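PDB 4EVS: putative ABC transporter subunit, substrate-binding component from Rhodopseudomonas palustris, which probably serves as the substrate-binding component of an ABC transporter, and binds 4-hydroxybenzoate, a lignin-derived aromatic acid. Local coordinates for residues 25-30 with 274-279; 73-78 with 293-298; 131-136 with 356-361; 214-219 with 240-245. One frame throughout, in Å; residues are numbered along the deposited sequence.

Contact 1: 25-30 with 274-279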
loop_
_atom_site.group_PDB
_atom_site.type_symbol
_atom_site.label_atom_id
_atom_site.label_comp_id
_atom_site.label_asym_id
_atom_site.label_seq_id
_atom_site.Cartn_x
_atom_site.Cartn_y
_atom_site.Cartn_z
ATOM N N PHE A 25 9.905 -4.456 -2.339
ATOM C CA PHE A 25 9.395 -5.827 -2.262
ATOM C C PHE A 25 10.561 -6.758 -2.017
ATOM O O PHE A 25 10.506 -7.628 -1.156
ATOM C CB PHE A 25 8.697 -6.259 -3.562
ATOM C CG PHE A 25 7.340 -5.641 -3.851
ATOM C CD1 PHE A 25 6.540 -5.024 -2.895
ATOM C CD2 PHE A 25 6.834 -5.724 -5.153
ATOM C CE1 PHE A 25 5.291 -4.546 -3.242
ATOM C CE2 PHE A 25 5.592 -5.252 -5.495
ATOM C CZ PHE A 25 4.833 -4.633 -4.558
ATOM N N LYS A 26 11.604 -6.604 -2.817
ATOM C CA LYS A 26 12.796 -7.417 -2.669
ATOM C C LYS A 26 13.429 -7.221 -1.286
ATOM O O LYS A 26 13.855 -8.175 -0.660
ATOM C CB LYS A 26 13.794 -7.114 -3.789
ATOM C CG LYS A 26 15.031 -7.976 -3.746
ATOM C CD LYS A 26 15.982 -7.655 -4.879
ATOM C CE LYS A 26 15.524 -8.196 -6.178
ATOM N NZ LYS A 26 16.626 -8.122 -7.242
HETATM N N MSE A 27 13.489 -5.985 -0.819
HETATM C CA MSE A 27 14.085 -5.680 0.506
HETATM C C MSE A 27 13.344 -6.447 1.602
HETATM O O MSE A 27 13.966 -6.996 2.519
HETATM C CB MSE A 27 14.066 -4.171 0.787
HETATM C CG MSE A 27 15.034 -3.359 -0.057
HETATM SE SE MSE A 27 14.727 -1.503 -0.078
HETATM C CE MSE A 27 13.971 -1.159 1.608
ATOM N N GLY A 28 12.004 -6.440 1.522
ATOM C CA GLY A 28 11.195 -7.085 2.530
ATOM C C GLY A 28 11.325 -8.601 2.502
ATOM O O GLY A 28 11.373 -9.248 3.540
ATOM N N ILE A 29 11.314 -9.170 1.286
ATOM C CA ILE A 29 11.547 -10.601 1.115
ATOM C C ILE A 29 12.941 -10.961 1.623
ATOM O O ILE A 29 13.112 -11.946 2.364
ATOM C CB ILE A 29 11.295 -11.033 -0.344
ATOM C CG1 ILE A 29 9.810 -10.966 -0.668
ATOM C CG2 ILE A 29 11.901 -12.427 -0.592
ATOM C CD1 ILE A 29 9.451 -10.897 -2.177
ATOM N N ASP A 30 13.919 -10.141 1.298
ATOM C CA ASP A 30 15.291 -10.393 1.772
ATOM C C ASP A 30 15.359 -10.347 3.311
ATOM O O ASP A 30 16.077 -11.154 3.933
ATOM C CB ASP A 30 16.293 -9.400 1.198
ATOM C CG ASP A 30 16.584 -9.614 -0.290
ATOM O OD1 ASP A 30 16.277 -10.714 -0.840
ATOM O OD2 ASP A 30 17.168 -8.659 -0.907
ATOM N N GLY A 274 19.688 -7.765 5.418
ATOM C CA GLY A 274 19.461 -8.252 4.050
ATOM C C GLY A 274 20.050 -7.317 3.000
ATOM O O GLY A 274 19.981 -7.634 1.803
ATOM N N GLY A 275 20.622 -6.184 3.433
ATOM C CA GLY A 275 21.326 -5.224 2.562
ATOM C C GLY A 275 20.703 -3.862 2.241
ATOM O O GLY A 275 21.248 -3.093 1.455
ATOM N N ALA A 276 19.557 -3.551 2.843
ATOM C CA ALA A 276 18.856 -2.304 2.576
ATOM C C ALA A 276 19.357 -1.144 3.402
ATOM O O ALA A 276 19.843 -1.316 4.526
ATOM C CB ALA A 276 17.357 -2.492 2.842
ATOM N N LYS A 277 19.168 0.055 2.867
ATOM C CA LYS A 277 19.372 1.285 3.611
ATOM C C LYS A 277 18.075 1.735 4.253
ATOM O O LYS A 277 17.061 1.776 3.579
ATOM C CB LYS A 277 19.893 2.387 2.702
ATOM C CG LYS A 277 21.224 2.105 1.998
ATOM C CD LYS A 277 21.445 3.223 0.933
ATOM C CE LYS A 277 21.625 4.636 1.535
ATOM N NZ LYS A 277 20.392 5.500 1.468
ATOM N N LEU A 278 18.097 2.096 5.543
ATOM C CA LEU A 278 16.857 2.471 6.247
ATOM C C LEU A 278 16.157 3.614 5.556
ATOM O O LEU A 278 14.926 3.661 5.535
ATOM C CB LEU A 278 17.097 2.914 7.699
ATOM C CG LEU A 278 17.544 1.873 8.679
ATOM C CD1 LEU A 278 17.751 2.537 10.059
ATOM C CD2 LEU A 278 16.511 0.792 8.714
ATOM N N GLY A 279 16.943 4.550 5.041
ATOM C CA GLY A 279 16.401 5.665 4.342
ATOM C C GLY A 279 15.655 5.371 3.063
ATOM O O GLY A 279 15.058 6.273 2.495
HETATM O O HOH W 1 17.698 -6.076 0.285
#
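Met27 on helix 19-36 meets Ala276 just beyond a Schellman motif, the turn that ends helix 262-273 in this periplasmic binding protein of the leucine-binding protein family. Gly275 makes that turn at positive phi, and Ala276 follows it, with its CB pointing toward helix 19-36.

The apolar part rests on one methyl. Met27, present as selenomethionine, lies alongside Ala276 CB with CG, SE and CE: CG and CE each stand 3.8 Å from that methyl, and SE stands 4.1 Å from it. The bend at chi3 (30°) is what folds CE back over the methyl instead of carrying it past. Leu271 of helix 262-273 and Val281 of the loop also touch Met27.

The polar part is indirect. Asp30 OD2 and Gly274 O are both acceptors, 4.0 Å apart, and a water lies between them with hydrogen bonds to each. Competing acceptors in its reach exceed its protons, so the bridge may be shared.

The backbones come close here, with Asp30 CA 5.2 Å from Gly274 CA. A side chain at Gly274 would probably crowd Asp30 CB. The bridging water sits 2.9 Å from Asp30 OD2 and 3.2 Å from Gly274 O.

Contact 2: 73-78 with 293-298. With SO4 (sulfate ion), chain D.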
loop_
_atom_site.group_PDB
_atom_site.type_symbol
_atom_site.label_atom_id
_atom_site.label_comp_id
_atom_site.label_asym_id
_atom_site.label_seq_id
_atom_site.Cartn_x
_atom_site.Cartn_y
_atom_site.Cartn_z
ATOM N N VAL A 73 6.087 -21.234 -11.794
ATOM C CA VAL A 73 5.882 -20.800 -10.393
ATOM C C VAL A 73 4.626 -21.455 -9.773
ATOM O O VAL A 73 3.657 -21.786 -10.478
ATOM C CB VAL A 73 5.764 -19.254 -10.247
ATOM C CG1 VAL A 73 7.033 -18.545 -10.836
ATOM C CG2 VAL A 73 4.441 -18.727 -10.842
ATOM N N GLN A 74 4.678 -21.647 -8.458
ATOM C CA GLN A 74 3.542 -22.064 -7.658
ATOM C C GLN A 74 2.788 -20.893 -7.043
ATOM O O GLN A 74 1.630 -21.057 -6.707
ATOM C CB GLN A 74 3.961 -23.027 -6.524
ATOM C CG GLN A 74 4.174 -24.447 -6.932
ATOM C CD GLN A 74 4.180 -25.388 -5.739
ATOM O OE1 GLN A 74 3.626 -25.100 -4.703
ATOM N NE2 GLN A 74 4.765 -26.536 -5.913
ATOM N N TYR A 75 3.425 -19.720 -6.927
ATOM C CA TYR A 75 2.845 -18.526 -6.321
ATOM C C TYR A 75 3.318 -17.323 -7.093
ATOM O O TYR A 75 4.445 -17.307 -7.605
ATOM C CB TYR A 75 3.255 -18.385 -4.830
ATOM C CG TYR A 75 2.871 -19.594 -4.011
ATOM C CD1 TYR A 75 3.719 -20.689 -3.889
ATOM C CD2 TYR A 75 1.622 -19.661 -3.377
ATOM C CE1 TYR A 75 3.323 -21.817 -3.195
ATOM C CE2 TYR A 75 1.239 -20.806 -2.656
ATOM C CZ TYR A 75 2.083 -21.869 -2.593
ATOM O OH TYR A 75 1.629 -22.991 -1.920
ATOM N N ILE A 76 2.432 -16.328 -7.178
ATOM C CA ILE A 76 2.757 -14.996 -7.665
ATOM C C ILE A 76 2.576 -14.028 -6.509
ATOM O O ILE A 76 1.641 -14.175 -5.700
ATOM C CB ILE A 76 1.822 -14.575 -8.832
ATOM C CG1 ILE A 76 2.202 -15.399 -10.058
ATOM C CG2 ILE A 76 1.926 -13.081 -9.189
ATOM C CD1 ILE A 76 1.230 -15.364 -11.210
ATOM N N ALA A 77 3.408 -13.007 -6.451
ATOM C CA ALA A 77 3.271 -11.981 -5.426
ATOM C C ALA A 77 3.635 -10.639 -6.010
ATOM O O ALA A 77 4.350 -10.533 -6.998
ATOM C CB ALA A 77 4.162 -12.292 -4.219
ATOM N N GLY A 78 3.129 -9.595 -5.390
ATOM C CA GLY A 78 3.523 -8.250 -5.741
ATOM C C GLY A 78 2.346 -7.421 -6.165
ATOM O O GLY A 78 1.306 -7.354 -5.476
ATOM N N ARG A 293 5.727 -14.447 4.767
ATOM C CA ARG A 293 5.222 -15.271 5.863
ATOM C C ARG A 293 4.050 -16.137 5.396
ATOM O O ARG A 293 3.976 -17.324 5.685
ATOM C CB ARG A 293 4.741 -14.394 7.030
ATOM C CG ARG A 293 4.220 -15.163 8.208
ATOM C CD ARG A 293 3.617 -14.296 9.318
ATOM N NE ARG A 293 4.661 -13.548 10.048
ATOM C CZ ARG A 293 5.387 -14.035 11.050
ATOM N NH1 ARG A 293 5.239 -15.303 11.516
ATOM N NH2 ARG A 293 6.300 -13.254 11.585
ATOM N N LEU A 294 3.109 -15.539 4.673
ATOM C CA LEU A 294 1.938 -16.283 4.225
ATOM C C LEU A 294 2.309 -17.324 3.161
ATOM O O LEU A 294 1.790 -18.447 3.185
ATOM C CB LEU A 294 0.846 -15.400 3.697
ATOM C CG LEU A 294 0.150 -14.468 4.695
ATOM C CD1 LEU A 294 -1.115 -13.818 4.127
ATOM C CD2 LEU A 294 -0.094 -15.080 5.997
ATOM N N ILE A 295 3.250 -17.000 2.266
ATOM C CA ILE A 295 3.701 -17.974 1.272
ATOM C C ILE A 295 4.370 -19.146 1.972
ATOM O O ILE A 295 4.112 -20.289 1.630
ATOM C CB ILE A 295 4.663 -17.323 0.257
ATOM C CG1 ILE A 295 3.862 -16.339 -0.598
ATOM C CG2 ILE A 295 5.348 -18.402 -0.652
ATOM C CD1 ILE A 295 4.685 -15.382 -1.447
ATOM N N TYR A 296 5.212 -18.865 2.973
ATOM C CA TYR A 296 5.813 -19.975 3.713
ATOM C C TYR A 296 4.741 -20.868 4.370
ATOM O O TYR A 296 4.870 -22.106 4.366
ATOM C CB TYR A 296 6.860 -19.511 4.706
ATOM C CG TYR A 296 8.229 -19.232 4.098
ATOM C CD1 TYR A 296 8.371 -18.581 2.867
ATOM C CD2 TYR A 296 9.395 -19.582 4.776
ATOM C CE1 TYR A 296 9.627 -18.327 2.342
ATOM C CE2 TYR A 296 10.647 -19.325 4.260
ATOM C CZ TYR A 296 10.770 -18.705 3.048
ATOM O OH TYR A 296 12.005 -18.407 2.549
ATOM N N LYS A 297 3.729 -20.244 4.968
ATOM C CA LYS A 297 2.637 -20.977 5.593
ATOM C C LYS A 297 1.860 -21.836 4.578
ATOM O O LYS A 297 1.492 -22.979 4.858
ATOM C CB LYS A 297 1.712 -20.005 6.295
ATOM C CG LYS A 297 0.496 -20.635 6.940
ATOM C CD LYS A 297 0.846 -21.525 8.101
ATOM C CE LYS A 297 -0.418 -21.945 8.898
ATOM N NZ LYS A 297 -0.060 -22.180 10.318
HETATM N N MSE A 298 1.602 -21.270 3.399
HETATM C CA MSE A 298 0.931 -22.022 2.331
HETATM C C MSE A 298 1.727 -23.219 1.874
HETATM O O MSE A 298 1.168 -24.284 1.681
HETATM C CB MSE A 298 0.570 -21.103 1.169
HETATM C CG MSE A 298 -0.494 -20.110 1.567
HETATM SE SE MSE A 298 -1.260 -19.124 0.061
HETATM C CE MSE A 298 0.225 -18.151 -0.359
HETATM S S SO4 D . 9.088 -12.736 13.187
HETATM O O1 SO4 D . 9.275 -12.611 11.724
HETATM O O2 SO4 D . 7.775 -13.268 13.515
HETATM O O3 SO4 D . 10.074 -13.714 13.644
HETATM O O4 SO4 D . 9.215 -11.494 13.952
#
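A helix laid on a mostly parallel beta-sheet, the Rossmann-like build of one lobe of a type I periplasmic binding protein, brings Ile295 and Met298 of helix 283-302 against Tyr75 and Ala77 of strand 75-78. The two segments run almost antiparallel, at 170°, with their axes 10.7 Å apart at closest approach, and all four touching residues are buried.

Tyr75 carries most of the contact. Its ring is met by two side chains of the helix, one turn apart. Ile295 CG2 approaches the ring obliquely, 4.3 Å from Tyr75 CD1. Met298, a selenomethionine, slides past the ring in the opposite direction and makes an oblique Met-aromatic contact, SE 5.3 Å from the centroid of the Tyr75 ring. The bend at chi3 (-68°) turns its methyl back to the ring, where CE lies 3.7 Å from Tyr75 CD2. With Tyr75 replaced by an alanine, Met298 CE and Ile295 CG2 would probably both lose the ring they rest on, and a gap would open between helix and strand.

Neighbouring elements close the layer: Pro98 touches Tyr75, Val8 of strand 5-12 touches Ile295, and Ala311 and Val315 of helix 308-315 touch Met298. On the outer side of the helix Arg293 points its guanidinium edge at a sulfate, probably from the crystallisation liquor, that Tyr289 and His36 also bind; the modelled separation there is too short to trust. Further along the strand, Ala77 CB reaches the other branch of Ile295, 4.2 Å from CD1.

Contact 3: 131-136 with 356-361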
loop_
_atom_site.group_PDB
_atom_site.type_symbol
_atom_site.label_atom_id
_atom_site.label_comp_id
_atom_site.label_asym_id
_atom_site.label_seq_id
_atom_site.Cartn_x
_atom_site.Cartn_y
_atom_site.Cartn_z
ATOM N N ALA A 131 -11.197 10.520 7.046
ATOM C CA ALA A 131 -12.397 11.381 7.063
ATOM C C ALA A 131 -12.891 11.653 8.503
ATOM O O ALA A 131 -13.364 12.762 8.812
ATOM C CB ALA A 131 -13.481 10.787 6.210
ATOM N N LYS A 132 -12.743 10.666 9.383
ATOM C CA LYS A 132 -13.029 10.852 10.812
ATOM C C LYS A 132 -12.099 11.902 11.418
ATOM O O LYS A 132 -12.535 12.796 12.153
ATOM C CB LYS A 132 -12.942 9.505 11.543
ATOM C CG LYS A 132 -14.119 8.605 11.212
ATOM C CD LYS A 132 -13.989 7.215 11.836
ATOM C CE LYS A 132 -15.349 6.499 11.980
ATOM N NZ LYS A 132 -16.145 6.388 10.710
ATOM N N VAL A 133 -10.810 11.807 11.107
ATOM C CA VAL A 133 -9.846 12.740 11.660
ATOM C C VAL A 133 -10.064 14.124 11.096
ATOM O O VAL A 133 -9.886 15.127 11.799
ATOM C CB VAL A 133 -8.421 12.303 11.384
ATOM C CG1 VAL A 133 -7.411 13.397 11.820
ATOM C CG2 VAL A 133 -8.107 10.949 12.108
ATOM N N ALA A 134 -10.421 14.196 9.816
ATOM C CA ALA A 134 -10.666 15.509 9.203
ATOM C C ALA A 134 -11.686 16.270 10.023
ATOM O O ALA A 134 -11.543 17.458 10.271
ATOM C CB ALA A 134 -11.118 15.361 7.742
ATOM N N LYS A 135 -12.767 15.596 10.395
ATOM C CA LYS A 135 -13.784 16.196 11.256
ATOM C C LYS A 135 -13.242 16.593 12.628
ATOM O O LYS A 135 -13.477 17.716 13.108
ATOM C CB LYS A 135 -14.950 15.199 11.408
ATOM C CG LYS A 135 -16.042 15.606 12.348
ATOM C CD LYS A 135 -16.836 16.687 11.744
ATOM C CE LYS A 135 -17.885 17.212 12.731
ATOM N NZ LYS A 135 -18.628 18.298 12.038
ATOM N N GLN A 136 -12.554 15.656 13.277
ATOM C CA GLN A 136 -11.950 15.901 14.579
ATOM C C GLN A 136 -11.031 17.122 14.554
ATOM O O GLN A 136 -10.968 17.848 15.510
ATOM C CB GLN A 136 -11.176 14.679 15.075
ATOM C CG GLN A 136 -12.054 13.460 15.405
ATOM C CD GLN A 136 -12.809 13.633 16.696
ATOM O OE1 GLN A 136 -12.604 14.617 17.409
ATOM N NE2 GLN A 136 -13.681 12.696 17.008
ATOM N N GLU A 356 3.466 8.609 14.426
ATOM C CA GLU A 356 2.170 8.056 14.731
ATOM C C GLU A 356 1.621 8.703 15.999
ATOM O O GLU A 356 2.236 8.613 17.067
ATOM C CB GLU A 356 2.238 6.529 14.876
ATOM C CG GLU A 356 2.574 5.819 13.555
ATOM C CD GLU A 356 2.803 4.285 13.653
ATOM O OE1 GLU A 356 3.093 3.799 14.763
ATOM O OE2 GLU A 356 2.682 3.608 12.585
ATOM N N ILE A 357 0.474 9.370 15.863
ATOM C CA ILE A 357 -0.090 10.108 16.960
ATOM C C ILE A 357 -1.494 9.631 17.402
ATOM O O ILE A 357 -2.014 10.118 18.416
ATOM C CB ILE A 357 -0.102 11.640 16.652
ATOM C CG1 ILE A 357 -0.963 11.975 15.409
ATOM C CG2 ILE A 357 1.309 12.201 16.550
ATOM C CD1 ILE A 357 -1.158 13.500 15.208
ATOM N N GLU A 358 -2.095 8.697 16.664
ATOM C CA GLU A 358 -3.349 8.077 17.066
ATOM C C GLU A 358 -3.465 6.732 16.337
ATOM O O GLU A 358 -2.934 6.575 15.239
ATOM C CB GLU A 358 -4.516 9.004 16.726
ATOM C CG GLU A 358 -5.855 8.583 17.263
ATOM C CD GLU A 358 -6.967 9.565 16.942
ATOM O OE1 GLU A 358 -6.711 10.555 16.220
ATOM O OE2 GLU A 358 -8.105 9.312 17.398
ATOM N N THR A 359 -4.141 5.785 16.973
ATOM C CA THR A 359 -4.345 4.438 16.448
ATOM C C THR A 359 -5.845 4.208 16.310
ATOM O O THR A 359 -6.612 4.471 17.226
ATOM C CB THR A 359 -3.752 3.396 17.390
ATOM O OG1 THR A 359 -2.337 3.641 17.543
ATOM C CG2 THR A 359 -3.932 1.969 16.847
ATOM N N PHE A 360 -6.244 3.633 15.180
ATOM C CA PHE A 360 -7.624 3.146 14.955
ATOM C C PHE A 360 -7.517 1.611 14.734
ATOM O O PHE A 360 -7.028 1.155 13.685
ATOM C CB PHE A 360 -8.248 3.827 13.751
ATOM C CG PHE A 360 -8.367 5.297 13.884
ATOM C CD1 PHE A 360 -9.484 5.847 14.471
ATOM C CD2 PHE A 360 -7.361 6.144 13.447
ATOM C CE1 PHE A 360 -9.596 7.215 14.585
ATOM C CE2 PHE A 360 -7.485 7.516 13.605
ATOM C CZ PHE A 360 -8.604 8.032 14.149
ATOM N N LYS A 361 -7.883 0.831 15.753
ATOM C CA LYS A 361 -7.618 -0.605 15.748
ATOM C C LYS A 361 -8.547 -1.357 14.816
ATOM O O LYS A 361 -9.690 -0.954 14.611
ATOM C CB LYS A 361 -7.786 -1.171 17.152
ATOM C CG LYS A 361 -6.847 -0.576 18.175
ATOM C CD LYS A 361 -5.577 -1.364 18.245
ATOM C CE LYS A 361 -5.786 -2.697 18.935
ATOM N NZ LYS A 361 -5.164 -3.795 18.156
#
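Phe360 and Val133 join the long strand 351-363 to helix 123-136 in the lobe built on the larger mixed sheet of this periplasmic-binding-protein fold. The contact is small: a helix side chain set against one strand of a beta-hairpin, whose other strand is 335-348.

Along the strand, Glu356 comes first and turns to a different neighbour, its OE1 hydrogen-bonded to His259 ND1. Next comes a classic beta bulge, in which Ile357 and Glu358 both face Leu342 on strand 335-348. Glu358 points toward the helix. Its extended side chain (chi1 -171°, chi2 178°) runs out to the margin of the contact, where OE1 lies 4.4 Å from Val133 CG2, a loose touch between a carboxylate oxygen and a methyl. Thr359 turns off to pack on Ser339 and Tyr341 of strand 335-348.

Phe360 then makes the main contact. Like Glu358, two residues before it, it is directed at the helix, and its backbone pairs with Val340. The far end of the ring does the touching, obliquely. On the helix side Val133 uses one branch, CG2, while Leu342 packs on the same side chain and ties it to the sheet as well.

The helix is fastened on another flank too: Ala131 and Ala134 lean on Phe159 of helix 150-165. Between the two segments the meeting is purely apolar at its centre, with Val133 CG2 3.6 Å from Phe360 CZ and 3.8 Å from Phe360 CE2.

Contact 4: 214-219 with 240-245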
loop_
_atom_site.group_PDB
_atom_site.type_symbol
_atom_site.label_atom_id
_atom_site.label_comp_id
_atom_site.label_asym_id
_atom_site.label_seq_id
_atom_site.Cartn_x
_atom_site.Cartn_y
_atom_site.Cartn_z
ATOM N N ALA A 214 3.758 21.137 -5.250
ATOM C CA ALA A 214 2.897 22.227 -5.788
ATOM C C ALA A 214 1.981 22.836 -4.737
ATOM O O ALA A 214 1.739 24.028 -4.770
ATOM C CB ALA A 214 2.070 21.745 -6.966
ATOM N N TYR A 215 1.496 22.013 -3.821
ATOM C CA TYR A 215 0.599 22.481 -2.746
ATOM C C TYR A 215 1.357 23.462 -1.835
ATOM O O TYR A 215 0.848 24.551 -1.459
ATOM C CB TYR A 215 0.136 21.233 -1.988
ATOM C CG TYR A 215 -0.257 21.430 -0.569
ATOM C CD1 TYR A 215 -1.415 22.134 -0.246
ATOM C CD2 TYR A 215 0.499 20.927 0.474
ATOM C CE1 TYR A 215 -1.800 22.346 1.085
ATOM C CE2 TYR A 215 0.072 21.090 1.800
ATOM C CZ TYR A 215 -1.039 21.816 2.109
ATOM O OH TYR A 215 -1.394 21.988 3.443
ATOM N N ILE A 216 2.603 23.110 -1.506
ATOM C CA ILE A 216 3.473 23.960 -0.709
ATOM C C ILE A 216 3.900 25.204 -1.507
ATOM O O ILE A 216 3.763 26.335 -1.043
ATOM C CB ILE A 216 4.717 23.216 -0.239
ATOM C CG1 ILE A 216 4.289 22.143 0.728
ATOM C CG2 ILE A 216 5.744 24.205 0.438
ATOM C CD1 ILE A 216 5.434 21.105 1.063
ATOM N N ASP A 217 4.418 24.995 -2.714
ATOM C CA ASP A 217 5.111 26.083 -3.410
ATOM C C ASP A 217 4.175 27.121 -3.984
ATOM O O ASP A 217 4.616 28.246 -4.231
ATOM C CB ASP A 217 6.050 25.567 -4.497
ATOM C CG ASP A 217 7.270 24.873 -3.940
ATOM O OD1 ASP A 217 7.500 24.887 -2.712
ATOM O OD2 ASP A 217 8.034 24.295 -4.747
ATOM N N ASN A 218 2.905 26.750 -4.209
ATOM C CA ASN A 218 1.871 27.708 -4.608
ATOM C C ASN A 218 1.159 28.354 -3.408
ATOM O O ASN A 218 0.242 29.158 -3.588
ATOM C CB ASN A 218 0.904 27.075 -5.602
ATOM C CG ASN A 218 1.582 26.827 -6.943
ATOM O OD1 ASN A 218 1.928 27.777 -7.690
ATOM N ND2 ASN A 218 1.847 25.560 -7.229
ATOM N N GLY A 219 1.645 28.056 -2.187
ATOM C CA GLY A 219 1.255 28.851 -1.010
ATOM C C GLY A 219 0.038 28.396 -0.270
ATOM O O GLY A 219 -0.394 29.047 0.685
ATOM N N PRO A 240 12.603 13.689 2.744
ATOM C CA PRO A 240 13.671 14.698 2.554
ATOM C C PRO A 240 13.518 15.570 1.289
ATOM O O PRO A 240 14.011 16.718 1.215
ATOM C CB PRO A 240 14.949 13.839 2.444
ATOM C CG PRO A 240 14.629 12.577 3.074
ATOM C CD PRO A 240 13.140 12.341 2.807
ATOM N N ASN A 241 12.760 15.076 0.320
ATOM C CA ASN A 241 12.527 15.779 -0.925
ATOM C C ASN A 241 11.389 16.748 -0.797
ATOM O O ASN A 241 11.421 17.858 -1.328
ATOM C CB ASN A 241 12.307 14.753 -2.046
ATOM C CG ASN A 241 13.511 13.922 -2.292
ATOM O OD1 ASN A 241 14.620 14.427 -2.192
ATOM N ND2 ASN A 241 13.307 12.618 -2.568
ATOM N N ILE A 242 10.372 16.370 -0.051
ATOM C CA ILE A 242 9.382 17.341 0.380
ATOM C C ILE A 242 10.054 18.417 1.209
ATOM O O ILE A 242 9.762 19.631 1.024
ATOM C CB ILE A 242 8.235 16.694 1.206
ATOM C CG1 ILE A 242 7.441 15.727 0.345
ATOM C CG2 ILE A 242 7.341 17.735 1.789
ATOM C CD1 ILE A 242 6.537 14.775 1.151
ATOM N N GLY A 243 10.903 17.982 2.134
ATOM C CA GLY A 243 11.658 18.821 3.044
ATOM C C GLY A 243 10.852 19.342 4.218
ATOM O O GLY A 243 9.668 18.963 4.430
ATOM N N ASP A 244 11.474 20.236 4.980
ATOM C CA ASP A 244 10.864 20.688 6.211
ATOM C C ASP A 244 9.568 21.455 5.997
ATOM O O ASP A 244 8.750 21.503 6.898
ATOM C CB ASP A 244 11.821 21.530 7.054
ATOM C CG ASP A 244 12.991 20.747 7.604
ATOM O OD1 ASP A 244 13.027 19.499 7.570
ATOM O OD2 ASP A 244 13.914 21.432 8.085
ATOM N N SER A 245 9.329 21.963 4.799
ATOM C CA SER A 245 7.985 22.494 4.555
ATOM C C SER A 245 6.859 21.461 4.634
ATOM O O SER A 245 5.676 21.814 4.734
ATOM C CB SER A 245 7.911 23.238 3.242
ATOM O OG SER A 245 8.628 24.428 3.380
#
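Ala214 O, half a turn before the Ile216 that meets Ile242 and Ser245, is gripped by two donors of one residue. Asn218 N reaches it at 3.0 Å in the ordinary helical bond, and Asn218 ND2 adds a second bond to Ala214 O at 2.9 Å. The two arrive from opposite faces of the carbonyl plane, Asn218 ND2 tilted 22° from it, its N-H line moderately bent (146°). This double hold pins the Asn218 amide back on the last turn. Just after it a Schellman motif ends helix 206-217: Gly219, at positive phi, returns its N to Ile216 O.

Across the contact everything depends on Ile216, which points at the other segment and spreads its two branches. The CG2 branch lies against Ser245, 3.7 Å from its CB. The longer branch reaches farther, so that CD1 is 3.9 Å from Ile242 CG2 and also 3.7 Å from Ser245 O, wedged between the end of one short helix and the 3-10 turn that follows. Gly243, with positive phi, makes the bend between those two. Cutting Ile216 back to an alanine is likely to leave Ile242 CG2 and Ser245 CB without this partner and to open a gap at the surface seam.

Around this seam, Leu209 and Val212 of helix 206-217 also pack on Ile242, and Lys213 NZ bonds to Asn241 O. Tyr215 and Ala214 lean on Met187 of helix 184-193, so helix 206-217 packs on that helix as well as on the short helix 239-242, which follows strand 226-230.

Overall arrangement
Contact 2 is the buried one, wholly apolar between strand and helix, while contacts 1 and 4 lie at the surface and contact 3 is partly buried. Contacts 1 and 2 belong together: Phe25 CE2 packs on Gly78 CA at 3.7 Å, and helix 283-302, which supplies contact 2, follows the loop of contact 1. Contacts 3 and 4 involve elements around the other, larger sheet, on the opposite side of the chain's centre from contact 2. A water joins polar atoms across contact 1, whereas the bonds of contact 4 stay within one segment. Contacts 1 and 4 both use glycine turns at helix ends; contact 3 instead uses a bulged strand.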